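Local atomic coordinates of fucolectin-related protein (Streptococcus pneumoniae, PDB entry 2WMF), a protein that probably hydrolyses host glycans that carry blood group antigens, as a member of glycoside hydrolase family 98. Residues A65-E68 with D69-P72; N408-N411 with S412-P415; L460-T463 with P464-A468; W492-S495 with G496-A500; L509-A512 with N513-K517. All coordinates share one frame; numbering follows the deposited sequence.

Contact 1 of 5, residues A65-E68 with D69-P72; sequences AIPE and DVKP
The carboxylate of Glu68 is met by Lys71 from above its plane. NZ of Lys71 sits 41° out of that plane, 2.8 Å from OE2 of Glu68, and the pair is a salt bridge. The flat peptide group after Ile66 is used differently. Here Lys71 NZ lies in the carbonyl plane, 2.6 Å from Ile66 O. The Asp69 carboxylate brings OD1 to 3.4 Å from the ring atom CB of Pro67. The other end of that ring, CD of Pro67, touches CB of Val70 at 4.1 Å.

Lys71 can serve two partners because its chain runs extended as far as CE and then bends at the last torsion (chi4 75°). The bend turns NZ back over the loop. NZ also gives a hydrogen bond to Trp63 O, and the ammonium group makes a cation-pi contact with Trp63. It is thus gripped by two carbonyls and one carboxylate.

Pro67 O accepts twice, from Val70 N at 2.9 Å and from Lys71 N at 3.0 Å. The first bond closes a type I turn with Glu68 and Asp69 at its corners. The second enters nearly in line with the carbonyl bond. Beside these bonds, Ile66 CG2 packs on Val70 CG1 at 3.7 Å.

The loop joins helix 59-64 to strand 74-79 of the barrel. Ile66 and Val70 face strand 39-45 and helix 307-322. Pro67 rests on Ile314 and Arg318 of that helix, and Asp69 forms a salt bridge with Arg318.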
loop_
_atom_site.group_PDB
_atom_site.type_symbol
_atom_site.label_atom_id
_atom_site.label_comp_id
_atom_site.label_asym_id
_atom_site.label_seq_id
_atom_site.Cartn_x
_atom_site.Cartn_y
_atom_site.Cartn_z
ATOM N N ALA A 65 -20.379 0.638 0.823
ATOM C CA ALA A 65 -19.407 -0.345 0.344
ATOM C C ALA A 65 -18.415 -0.805 1.419
ATOM O O ALA A 65 -17.757 -1.835 1.283
ATOM C CB ALA A 65 -18.621 0.242 -0.865
ATOM N N ILE A 66 -18.280 -0.005 2.484
ATOM C CA ILE A 66 -17.273 -0.256 3.521
ATOM C C ILE A 66 -17.905 -1.201 4.552
ATOM O O ILE A 66 -18.958 -0.838 5.190
ATOM C CB ILE A 66 -16.807 1.024 4.222
ATOM C CG1 ILE A 66 -16.350 2.114 3.232
ATOM C CG2 ILE A 66 -15.747 0.682 5.271
ATOM C CD1 ILE A 66 -15.260 1.725 2.217
ATOM N N PRO A 67 -17.333 -2.413 4.705
ATOM C CA PRO A 67 -17.939 -3.328 5.675
ATOM C C PRO A 67 -18.011 -2.748 7.078
ATOM O O PRO A 67 -17.189 -1.918 7.462
ATOM C CB PRO A 67 -17.025 -4.542 5.641
ATOM C CG PRO A 67 -16.342 -4.475 4.338
ATOM C CD PRO A 67 -16.197 -3.030 3.990
ATOM N N GLU A 68 -18.996 -3.207 7.848
ATOM C CA GLU A 68 -19.220 -2.616 9.161
ATOM C C GLU A 68 -18.024 -2.731 10.104
ATOM O O GLU A 68 -17.764 -1.809 10.865
ATOM C CB GLU A 68 -20.446 -3.229 9.803
ATOM C CG GLU A 68 -21.751 -2.705 9.237
ATOM C CD GLU A 68 -21.879 -1.174 9.135
ATOM O OE1 GLU A 68 -21.765 -0.450 10.179
ATOM O OE2 GLU A 68 -22.149 -0.724 8.000
ATOM N N ASP A 69 -17.298 -3.848 10.046
ATOM C CA ASP A 69 -16.098 -4.024 10.892
ATOM C C ASP A 69 -14.929 -3.142 10.470
ATOM O O ASP A 69 -14.013 -2.909 11.261
ATOM C CB ASP A 69 -15.653 -5.479 10.929
ATOM C CG ASP A 69 -15.295 -6.025 9.569
ATOM O OD1 ASP A 69 -16.125 -5.902 8.637
ATOM O OD2 ASP A 69 -14.189 -6.592 9.428
ATOM N N VAL A 70 -14.977 -2.656 9.222
ATOM C CA VAL A 70 -13.934 -1.826 8.643
ATOM C C VAL A 70 -14.217 -0.330 8.846
ATOM O O VAL A 70 -13.283 0.460 8.953
ATOM C CB VAL A 70 -13.708 -2.195 7.171
ATOM C CG1 VAL A 70 -12.752 -1.228 6.449
ATOM C CG2 VAL A 70 -13.200 -3.634 7.074
ATOM N N LYS A 71 -15.498 0.048 8.877
ATOM C CA LYS A 71 -15.888 1.440 9.042
ATOM C C LYS A 71 -15.174 2.245 10.155
ATOM O O LYS A 71 -14.857 3.403 9.952
ATOM C CB LYS A 71 -17.419 1.564 9.161
ATOM C CG LYS A 71 -18.220 1.461 7.850
ATOM C CD LYS A 71 -19.697 1.789 8.096
ATOM C CE LYS A 71 -20.495 2.029 6.823
ATOM N NZ LYS A 71 -20.807 0.783 6.074
ATOM N N PRO A 72 -14.946 1.654 11.344
ATOM C CA PRO A 72 -14.224 2.425 12.355
ATOM C C PRO A 72 -12.800 2.840 11.987
ATOM O O PRO A 72 -12.212 3.663 12.684
ATOM C CB PRO A 72 -14.201 1.482 13.591
ATOM C CG PRO A 72 -15.311 0.468 13.342
ATOM C CD PRO A 72 -15.393 0.336 11.842
#

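Contact 2 of 5, residues N408-N411 with S412-P415; sequences NYLN and SLYP
The C-terminal end of helix 406-413 is where Tyr409 and Leu410 meet Ser412, Leu413 and Tyr414. Ser412 OG gives a hydrogen bond to Tyr409 O at 2.7 Å. It lies in the carbonyl plane, on a lone pair. The hydroxyl reaches back one turn because OG stands between the backbone N and the carbonyl carbon (chi1 79°). Ser412 N also bonds Tyr409 O, at 2.9 Å, but from well above the carbonyl plane. One oxygen is therefore held by two donors of the same residue.

Leu410 O is shared as well, by Leu413 N at 3.0 Å and by Tyr414 N at 2.9 Å. Bonds to the third residue on thus appear beside the usual helical bond to the fourth, as the helix tightens and the chain leaves it. Leu410 O also lies near the plane of the Tyr414 ring, at its edge.

On the packed side, CD1 of Leu413 approaches the Tyr409 ring obliquely, 3.7 Å from CE2. Leu410 CD2 reaches Tyr414 CE2 at 4.2 Å. Leu410 and Leu413 also lean on Ala337 of strand 337-340. Tyr414 OH is hydrogen-bonded to the backbone N atoms of Lys336 and Ala337, and Asn411 OD1 to Tyr371 OH.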
loop_
_atom_site.group_PDB
_atom_site.type_symbol
_atom_site.label_atom_id
_atom_site.label_comp_id
_atom_site.label_asym_id
_atom_site.label_seq_id
_atom_site.Cartn_x
_atom_site.Cartn_y
_atom_site.Cartn_z
ATOM N N ASN A 408 28.009 -8.598 1.454
ATOM C CA ASN A 408 28.682 -9.357 2.506
ATOM C C ASN A 408 28.586 -8.628 3.859
ATOM O O ASN A 408 28.369 -9.247 4.900
ATOM C CB ASN A 408 30.147 -9.603 2.131
ATOM C CG ASN A 408 30.302 -10.648 1.025
ATOM O OD1 ASN A 408 29.370 -11.414 0.727
ATOM N ND2 ASN A 408 31.482 -10.674 0.399
ATOM N N TYR A 409 28.766 -7.307 3.842
ATOM C CA TYR A 409 28.710 -6.548 5.090
ATOM C C TYR A 409 27.320 -6.586 5.722
ATOM O O TYR A 409 27.156 -6.907 6.894
ATOM C CB TYR A 409 29.155 -5.098 4.907
ATOM C CG TYR A 409 29.096 -4.383 6.228
ATOM C CD1 TYR A 409 29.962 -4.734 7.257
ATOM C CD2 TYR A 409 28.119 -3.424 6.482
ATOM C CE1 TYR A 409 29.897 -4.135 8.474
ATOM C CE2 TYR A 409 28.029 -2.794 7.705
ATOM C CZ TYR A 409 28.922 -3.145 8.714
ATOM O OH TYR A 409 28.800 -2.537 9.952
ATOM N N LEU A 410 26.299 -6.262 4.950
ATOM C CA LEU A 410 24.933 -6.320 5.500
ATOM C C LEU A 410 24.577 -7.744 5.925
ATOM O O LEU A 410 23.914 -7.938 6.940
ATOM C CB LEU A 410 23.942 -5.735 4.495
ATOM C CG LEU A 410 24.009 -4.179 4.494
ATOM C CD1 LEU A 410 23.315 -3.569 3.272
ATOM C CD2 LEU A 410 23.461 -3.607 5.832
ATOM N N ASN A 411 25.021 -8.762 5.187
ATOM C CA ASN A 411 24.813 -10.125 5.612
ATOM C C ASN A 411 25.465 -10.485 6.942
ATOM O O ASN A 411 25.046 -11.438 7.596
ATOM C CB ASN A 411 25.278 -11.089 4.520
ATOM C CG ASN A 411 24.294 -11.119 3.347
ATOM O OD1 ASN A 411 23.250 -10.447 3.398
ATOM N ND2 ASN A 411 24.597 -11.900 2.314
ATOM N N SER A 412 26.525 -9.754 7.301
ATOM C CA SER A 412 27.174 -9.972 8.598
ATOM C C SER A 412 26.339 -9.429 9.777
ATOM O O SER A 412 26.586 -9.786 10.929
ATOM C CB SER A 412 28.598 -9.391 8.627
ATOM O OG SER A 412 28.629 -7.997 8.826
ATOM N N LEU A 413 25.390 -8.552 9.455
ATOM C CA LEU A 413 24.496 -7.944 10.424
ATOM C C LEU A 413 23.095 -8.555 10.478
ATOM O O LEU A 413 22.492 -8.623 11.546
ATOM C CB LEU A 413 24.387 -6.424 10.182
ATOM C CG LEU A 413 25.648 -5.592 10.130
ATOM C CD1 LEU A 413 25.275 -4.144 9.816
ATOM C CD2 LEU A 413 26.405 -5.682 11.462
ATOM N N TYR A 414 22.571 -8.953 9.316
ATOM C CA TYR A 414 21.257 -9.539 9.203
ATOM C C TYR A 414 21.459 -11.003 8.815
ATOM O O TYR A 414 21.789 -11.293 7.681
ATOM C CB TYR A 414 20.469 -8.840 8.087
ATOM C CG TYR A 414 20.033 -7.436 8.408
ATOM C CD1 TYR A 414 18.795 -7.195 9.006
ATOM C CD2 TYR A 414 20.823 -6.340 8.079
ATOM C CE1 TYR A 414 18.366 -5.894 9.279
ATOM C CE2 TYR A 414 20.388 -5.033 8.368
ATOM C CZ TYR A 414 19.151 -4.827 8.965
ATOM O OH TYR A 414 18.749 -3.523 9.285
ATOM N N PRO A 415 21.257 -11.930 9.749
ATOM C CA PRO A 415 21.421 -13.339 9.383
ATOM C C PRO A 415 20.420 -13.835 8.355
ATOM O O PRO A 415 19.297 -13.312 8.243
ATOM C CB PRO A 415 21.188 -14.071 10.692
ATOM C CG PRO A 415 20.577 -13.129 11.570
ATOM C CD PRO A 415 20.945 -11.758 11.170
#

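Contact 3 of 5, residues L460-T463 with P464-A468; sequences LDLT and PHTYA
Polar contacts gather at the bend, between Thr463 and Thr466. OG1 of Thr466 lies 2.9 Å from Thr463 O. Whether its proton goes there is not settled, since a second acceptor is within reach. A water makes short bonds to both, 2.5 Å to OG1 of Thr463 and 2.5 Å to OG1 of Thr466. Thr463 OG1 reaches it from between its own backbone N and carbonyl carbon (chi1 71°). The same OG1 is hydrogen-bonded to Arg529 NE, and Arg529 NH1 holds Pro464 O. One guanidinium thus holds the Thr463 hydroxyl and the Pro464 carbonyl.

Apolar contacts lie further down the arms. CD2 of Leu462 meets CG2 of Thr466 at 3.8 Å, the two side chains crossing at a slant. Leu460 CD1 touches Ala468 CB at 4.0 Å. Ile433 packs against Leu460, Leu462 and Ala468.

The backbone turns at His465, which takes left-handed angles (phi 64°, psi 43°). Its ring is tied to Ala438 O and Arg485. The two strands belong to different antiparallel sheets and share no backbone bonds with each other. They meet through inward-facing side chains, as in a beta-arch that carries the chain from one sheet of a beta-sandwich to the other.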
loop_
_atom_site.group_PDB
_atom_site.type_symbol
_atom_site.label_atom_id
_atom_site.label_comp_id
_atom_site.label_asym_id
_atom_site.label_seq_id
_atom_site.Cartn_x
_atom_site.Cartn_y
_atom_site.Cartn_z
ATOM N N LEU A 460 6.680 -23.857 1.466
ATOM C CA LEU A 460 5.595 -23.446 0.581
ATOM C C LEU A 460 6.075 -23.437 -0.872
ATOM O O LEU A 460 7.218 -22.986 -1.166
ATOM C CB LEU A 460 5.058 -22.029 0.922
ATOM C CG LEU A 460 4.244 -21.924 2.207
ATOM C CD1 LEU A 460 4.182 -20.468 2.681
ATOM C CD2 LEU A 460 2.828 -22.406 1.868
ATOM N N ASP A 461 5.192 -23.910 -1.753
ATOM C CA ASP A 461 5.324 -23.763 -3.195
ATOM C C ASP A 461 4.185 -22.856 -3.593
ATOM O O ASP A 461 3.007 -23.165 -3.337
ATOM C CB ASP A 461 5.284 -25.122 -3.904
ATOM C CG ASP A 461 5.529 -25.032 -5.398
ATOM O OD1 ASP A 461 6.073 -24.044 -5.885
ATOM O OD2 ASP A 461 5.163 -26.019 -6.096
ATOM N N LEU A 462 4.576 -21.722 -4.212
ATOM C CA LEU A 462 3.685 -20.596 -4.434
ATOM C C LEU A 462 3.651 -20.212 -5.918
ATOM O O LEU A 462 4.673 -19.938 -6.498
ATOM C CB LEU A 462 4.175 -19.356 -3.711
ATOM C CG LEU A 462 4.473 -19.481 -2.225
ATOM C CD1 LEU A 462 5.624 -18.542 -1.777
ATOM C CD2 LEU A 462 3.163 -19.273 -1.482
ATOM N N THR A 463 2.468 -20.175 -6.496
ATOM C CA THR A 463 2.324 -19.638 -7.830
ATOM C C THR A 463 2.393 -18.122 -7.773
ATOM O O THR A 463 2.232 -17.523 -6.692
ATOM C CB THR A 463 1.007 -20.070 -8.520
ATOM O OG1 THR A 463 -0.122 -19.412 -7.910
ATOM C CG2 THR A 463 0.807 -21.596 -8.524
ATOM N N PRO A 464 2.616 -17.472 -8.927
ATOM C CA PRO A 464 2.551 -16.033 -8.907
ATOM C C PRO A 464 1.267 -15.456 -8.306
ATOM O O PRO A 464 0.200 -16.037 -8.427
ATOM C CB PRO A 464 2.709 -15.644 -10.383
ATOM C CG PRO A 464 3.554 -16.771 -10.985
ATOM C CD PRO A 464 3.046 -18.008 -10.255
ATOM N N HIS A 465 1.405 -14.296 -7.671
ATOM C CA HIS A 465 0.261 -13.558 -7.101
ATOM C C HIS A 465 -0.390 -14.394 -5.976
ATOM O O HIS A 465 -1.626 -14.501 -5.854
ATOM C CB HIS A 465 -0.720 -13.118 -8.184
ATOM C CG HIS A 465 -0.009 -12.568 -9.374
ATOM N ND1 HIS A 465 -0.201 -13.057 -10.651
ATOM C CD2 HIS A 465 0.947 -11.617 -9.462
ATOM C CE1 HIS A 465 0.596 -12.399 -11.478
ATOM N NE2 HIS A 465 1.320 -11.535 -10.782
ATOM N N THR A 466 0.497 -14.981 -5.172
ATOM C CA THR A 466 0.128 -15.694 -3.945
ATOM C C THR A 466 0.913 -15.094 -2.786
ATOM O O THR A 466 2.134 -14.966 -2.878
ATOM C CB THR A 466 0.440 -17.234 -4.014
ATOM O OG1 THR A 466 -0.183 -17.773 -5.175
ATOM C CG2 THR A 466 -0.133 -17.956 -2.777
ATOM N N TYR A 467 0.201 -14.757 -1.702
ATOM C CA TYR A 467 0.828 -14.389 -0.457
ATOM C C TYR A 467 0.341 -15.323 0.669
ATOM O O TYR A 467 -0.704 -16.002 0.566
ATOM C CB TYR A 467 0.684 -12.911 -0.125
ATOM C CG TYR A 467 -0.692 -12.445 0.374
ATOM C CD1 TYR A 467 -1.081 -12.633 1.702
ATOM C CD2 TYR A 467 -1.617 -11.847 -0.478
ATOM C CE1 TYR A 467 -2.331 -12.179 2.173
ATOM C CE2 TYR A 467 -2.861 -11.380 -0.014
ATOM C CZ TYR A 467 -3.227 -11.550 1.317
ATOM O OH TYR A 467 -4.455 -11.069 1.780
ATOM N N ALA A 468 1.158 -15.342 1.729
ATOM C CA ALA A 468 0.871 -16.152 2.915
ATOM C C ALA A 468 1.355 -15.435 4.149
ATOM O O ALA A 468 2.359 -14.678 4.100
ATOM C CB ALA A 468 1.519 -17.551 2.801
HETATM O O HOH W 1 -1.309 -19.963 -5.796
#

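Contact 4 of 5, residues W492-S495 with G496-A500; sequences WALS and GNFDA
Phe498 carries this contact, reaching back to Leu494 and Ser495. From CB, which points at the preceding segment, the ring leaves with CG anti to the carbonyl carbon (chi1 -60°). CD1 packs on Leu511 of helix 506-517. On the other side, CE2 comes 3.7 Å from Ser495 O and 4.3 Å from Leu494 CB. Both partners lie oblique to the ring. CZ, at the tip, is 4.0 Å from Ser495 O and also meets Glu510.

The chain has just left helix 489-493 and curls round this ring. Gly496 makes the curve possible with backbone angles (phi 131°, psi 164°) that suit a residue without a CB. No direct hydrogen bond joins the two segments. A water spans them instead, donating to Leu494 O at 2.8 Å and to Gly496 O at 2.8 Å. Leu494 O also accepts from Arg265 NH1.

Past the curve comes an Asx turn. Asn497 OD1 accepts from Asp499 N at 3.1 Å, in a fairly straight bond, though the donor stands above the amide plane. Phe498 pairs through its backbone with Met264. Trp492, still on helix 489-493, bonds Ser269 OG through NE1.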
loop_
_atom_site.group_PDB
_atom_site.type_symbol
_atom_site.label_atom_id
_atom_site.label_comp_id
_atom_site.label_asym_id
_atom_site.label_seq_id
_atom_site.Cartn_x
_atom_site.Cartn_y
_atom_site.Cartn_z
ATOM N N TRP A 492 -10.033 -7.824 -22.017
ATOM C CA TRP A 492 -9.069 -7.536 -23.090
ATOM C C TRP A 492 -9.590 -7.913 -24.458
ATOM O O TRP A 492 -9.049 -7.413 -25.442
ATOM C CB TRP A 492 -7.706 -8.177 -22.797
ATOM C CG TRP A 492 -6.922 -7.368 -21.800
ATOM C CD1 TRP A 492 -6.705 -7.643 -20.474
ATOM C CD2 TRP A 492 -6.332 -6.086 -22.048
ATOM N NE1 TRP A 492 -5.981 -6.617 -19.897
ATOM C CE2 TRP A 492 -5.745 -5.652 -20.847
ATOM C CE3 TRP A 492 -6.229 -5.275 -23.183
ATOM C CZ2 TRP A 492 -5.099 -4.437 -20.739
ATOM C CZ3 TRP A 492 -5.587 -4.071 -23.076
ATOM C CH2 TRP A 492 -4.986 -3.676 -21.859
ATOM N N ALA A 493 -10.608 -8.780 -24.510
ATOM C CA ALA A 493 -11.221 -9.229 -25.781
ATOM C C ALA A 493 -12.249 -8.261 -26.365
ATOM O O ALA A 493 -12.652 -8.415 -27.517
ATOM C CB ALA A 493 -11.798 -10.690 -25.637
ATOM N N LEU A 494 -12.656 -7.255 -25.601
ATOM C CA LEU A 494 -13.714 -6.355 -26.023
ATOM C C LEU A 494 -13.260 -5.492 -27.186
ATOM O O LEU A 494 -12.113 -5.057 -27.215
ATOM C CB LEU A 494 -14.093 -5.400 -24.867
ATOM C CG LEU A 494 -14.569 -5.982 -23.541
ATOM C CD1 LEU A 494 -14.868 -4.809 -22.546
ATOM C CD2 LEU A 494 -15.800 -6.811 -23.762
ATOM N N SER A 495 -14.182 -5.205 -28.096
ATOM C CA SER A 495 -13.971 -4.190 -29.120
ATOM C C SER A 495 -14.140 -2.796 -28.534
ATOM O O SER A 495 -14.896 -2.610 -27.577
ATOM C CB SER A 495 -15.019 -4.380 -30.231
ATOM O OG SER A 495 -14.841 -5.599 -30.908
ATOM N N GLY A 496 -13.455 -1.823 -29.125
ATOM C CA GLY A 496 -13.593 -0.436 -28.687
ATOM C C GLY A 496 -12.271 0.262 -28.467
ATOM O O GLY A 496 -11.236 -0.374 -28.320
ATOM N N ASN A 497 -12.362 1.593 -28.400
ATOM C CA ASN A 497 -11.258 2.458 -28.033
ATOM C C ASN A 497 -11.325 2.694 -26.518
ATOM O O ASN A 497 -12.293 3.259 -26.000
ATOM C CB ASN A 497 -11.348 3.798 -28.767
ATOM C CG ASN A 497 -10.147 4.685 -28.535
ATOM O OD1 ASN A 497 -9.123 4.284 -27.966
ATOM N ND2 ASN A 497 -10.262 5.932 -29.017
ATOM N N PHE A 498 -10.288 2.251 -25.824
ATOM C CA PHE A 498 -10.130 2.493 -24.378
ATOM C C PHE A 498 -8.810 3.210 -24.080
ATOM O O PHE A 498 -8.293 3.131 -22.967
ATOM C CB PHE A 498 -10.215 1.181 -23.578
ATOM C CG PHE A 498 -11.504 0.471 -23.754
ATOM C CD1 PHE A 498 -12.657 0.965 -23.158
ATOM C CD2 PHE A 498 -11.615 -0.611 -24.634
ATOM C CE1 PHE A 498 -13.882 0.336 -23.356
ATOM C CE2 PHE A 498 -12.854 -1.266 -24.812
ATOM C CZ PHE A 498 -13.966 -0.780 -24.196
ATOM N N ASP A 499 -8.272 3.951 -25.051
ATOM C CA ASP A 499 -7.003 4.656 -24.837
ATOM C C ASP A 499 -7.092 5.626 -23.652
ATOM O O ASP A 499 -8.161 6.211 -23.389
ATOM C CB ASP A 499 -6.617 5.415 -26.083
ATOM C CG ASP A 499 -6.123 4.503 -27.203
ATOM O OD1 ASP A 499 -5.753 5.109 -28.250
ATOM O OD2 ASP A 499 -6.100 3.241 -27.053
ATOM N N ALA A 500 -5.977 5.756 -22.936
ATOM C CA ALA A 500 -5.869 6.644 -21.768
ATOM C C ALA A 500 -6.111 8.109 -22.136
ATOM O O ALA A 500 -6.471 8.913 -21.272
ATOM C CB ALA A 500 -4.500 6.466 -21.082
HETATM O O HOH W 2 -10.428 -3.021 -28.215
#

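Contact 5 of 5, residues L509-A512 with N513-K517; sequences LELA and NWISK
Asn513, Ala512 and Leu511 have the most surface buried in this stretch of helix 506-517. Asn513 folds its amide back toward the preceding turn. CG stands beside its own backbone N (chi1 -71°) and comes 3.2 Å from Leu509 O. Its ND2 is also near that oxygen, but the angle is too poor for a hydrogen bond. Leu509 O is taken by Asn513 N instead, at 2.8 Å. OD1 of Asn513 looks outside the helix, to Asn302 ND2.

Ala512 is small and buried, with its methyl against Trp55. Its carbonyl is busier. Ala512 O accepts from Ser516 N at 3.0 Å and also from Thr301 OG1, which belongs to the short strand 300-301.

With CG anti to the backbone N (chi1 -179°), Leu511 sets CG 4.2 Å from Ile515 CD1. Leu511 O takes Ile515 N at 2.9 Å, and Glu510 O takes Trp514 N at 2.9 Å. These are regular alpha-helical bonds.

Ser516 starts the exit. Its OG bonds Asn513 O at 2.8 Å, inside the same turn, and receives a bond from Asn302 ND2. The last bond tightens too, since Lys517 N pairs with Trp514 O and only weakly with Asn513 O.

Leu511, Ala512 and Ile515 are buried, while Asn513 and Ser516 add polar groups near the end of the helix. Asn302 reaches both Asn513 and Ser516, and Thr301 reaches Ala512 O. Together they tie the end of the helix to residues 301-302. The groups involved are uncharged, so these ties probably depend little on ionisation.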
loop_
_atom_site.group_PDB
_atom_site.type_symbol
_atom_site.label_atom_id
_atom_site.label_comp_id
_atom_site.label_asym_id
_atom_site.label_seq_id
_atom_site.Cartn_x
_atom_site.Cartn_y
_atom_site.Cartn_z
ATOM N N LEU A 509 -16.145 5.831 -19.004
ATOM C CA LEU A 509 -17.415 5.403 -18.393
ATOM C C LEU A 509 -17.939 4.081 -18.973
ATOM O O LEU A 509 -18.450 3.265 -18.234
ATOM C CB LEU A 509 -18.467 6.486 -18.493
ATOM C CG LEU A 509 -18.216 7.781 -17.764
ATOM C CD1 LEU A 509 -19.419 8.717 -18.015
ATOM C CD2 LEU A 509 -17.989 7.528 -16.238
ATOM N N GLU A 510 -17.767 3.855 -20.285
ATOM C CA GLU A 510 -18.132 2.564 -20.897
ATOM C C GLU A 510 -17.411 1.414 -20.228
ATOM O O GLU A 510 -18.031 0.377 -19.874
ATOM C CB GLU A 510 -17.918 2.534 -22.443
ATOM C CG GLU A 510 -18.108 1.099 -23.032
ATOM C CD GLU A 510 -17.676 0.919 -24.503
ATOM O OE1 GLU A 510 -17.636 -0.259 -24.959
ATOM O OE2 GLU A 510 -17.343 1.928 -25.175
ATOM N N LEU A 511 -16.093 1.585 -20.027
ATOM C CA LEU A 511 -15.311 0.567 -19.326
ATOM C C LEU A 511 -15.849 0.334 -17.907
ATOM O O LEU A 511 -16.011 -0.807 -17.475
ATOM C CB LEU A 511 -13.825 0.942 -19.270
ATOM C CG LEU A 511 -12.881 -0.036 -18.588
ATOM C CD1 LEU A 511 -13.018 -1.472 -19.183
ATOM C CD2 LEU A 511 -11.407 0.472 -18.603
ATOM N N ALA A 512 -16.149 1.446 -17.225
ATOM C CA ALA A 512 -16.674 1.383 -15.819
ATOM C C ALA A 512 -18.044 0.642 -15.798
ATOM O O ALA A 512 -18.355 -0.141 -14.884
ATOM C CB ALA A 512 -16.795 2.782 -15.216
ATOM N N ASN A 513 -18.869 0.911 -16.804
ATOM C CA ASN A 513 -20.171 0.285 -16.908
ATOM C C ASN A 513 -20.013 -1.229 -17.137
ATOM O O ASN A 513 -20.665 -2.062 -16.485
ATOM C CB ASN A 513 -20.986 0.956 -18.042
ATOM C CG ASN A 513 -21.442 2.374 -17.712
ATOM O OD1 ASN A 513 -21.526 2.777 -16.539
ATOM N ND2 ASN A 513 -21.732 3.152 -18.765
ATOM N N TRP A 514 -19.106 -1.597 -18.058
ATOM C CA TRP A 514 -18.818 -2.995 -18.325
ATOM C C TRP A 514 -18.351 -3.680 -17.030
ATOM O O TRP A 514 -18.747 -4.819 -16.711
ATOM C CB TRP A 514 -17.755 -3.108 -19.439
ATOM C CG TRP A 514 -17.506 -4.519 -19.838
ATOM C CD1 TRP A 514 -18.181 -5.214 -20.814
ATOM C CD2 TRP A 514 -16.576 -5.431 -19.260
ATOM N NE1 TRP A 514 -17.727 -6.495 -20.887
ATOM C CE2 TRP A 514 -16.735 -6.674 -19.954
ATOM C CE3 TRP A 514 -15.608 -5.339 -18.240
ATOM C CZ2 TRP A 514 -15.994 -7.792 -19.645
ATOM C CZ3 TRP A 514 -14.882 -6.475 -17.927
ATOM C CH2 TRP A 514 -15.075 -7.688 -18.629
ATOM N N ILE A 515 -17.464 -3.011 -16.304
ATOM C CA ILE A 515 -16.956 -3.556 -15.035
ATOM C C ILE A 515 -18.112 -3.870 -14.100
ATOM O O ILE A 515 -18.144 -4.932 -13.475
ATOM C CB ILE A 515 -15.907 -2.570 -14.380
ATOM C CG1 ILE A 515 -14.557 -2.706 -15.116
ATOM C CG2 ILE A 515 -15.739 -2.849 -12.865
ATOM C CD1 ILE A 515 -13.491 -1.586 -14.729
ATOM N N SER A 516 -19.043 -2.948 -13.969
ATOM C CA SER A 516 -20.142 -3.133 -13.004
ATOM C C SER A 516 -21.088 -4.285 -13.341
ATOM O O SER A 516 -21.804 -4.770 -12.460
ATOM C CB SER A 516 -20.962 -1.844 -12.825
ATOM O OG SER A 516 -21.783 -1.568 -13.961
ATOM N N LYS A 517 -21.092 -4.710 -14.612
ATOM C CA LYS A 517 -21.970 -5.776 -15.064
ATOM C C LYS A 517 -21.286 -7.083 -15.417
ATOM O O LYS A 517 -21.965 -8.124 -15.629
ATOM C CB LYS A 517 -22.753 -5.284 -16.265
ATOM C CG LYS A 517 -23.594 -4.044 -16.014
ATOM C CD LYS A 517 -24.840 -4.402 -15.213
ATOM C CE LYS A 517 -25.762 -3.199 -15.011
ATOM N NZ LYS A 517 -25.030 -1.980 -14.470
#

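Overall arrangement
The five contacts follow one another along the chain. None nests in or crosses another. Contact 1 closes the loop from helix 59-64 to strand 74-79 of the eight-stranded parallel barrel. Contact 2 ends helix 406-413, far across the molecule, with its centre about 43 Å from that of contact 1. Contact 3 turns the chain from one antiparallel sheet to the other and also touches helix 272-283. Contacts 4 and 5 come next. They touch: Leu494 CD2 lies 3.5 Å from Trp514 NE1, so the loop after helix 489-493 packs on helix 506-517. Contact 4 also packs on helix 245-249, and contact 5 on strand 300-301.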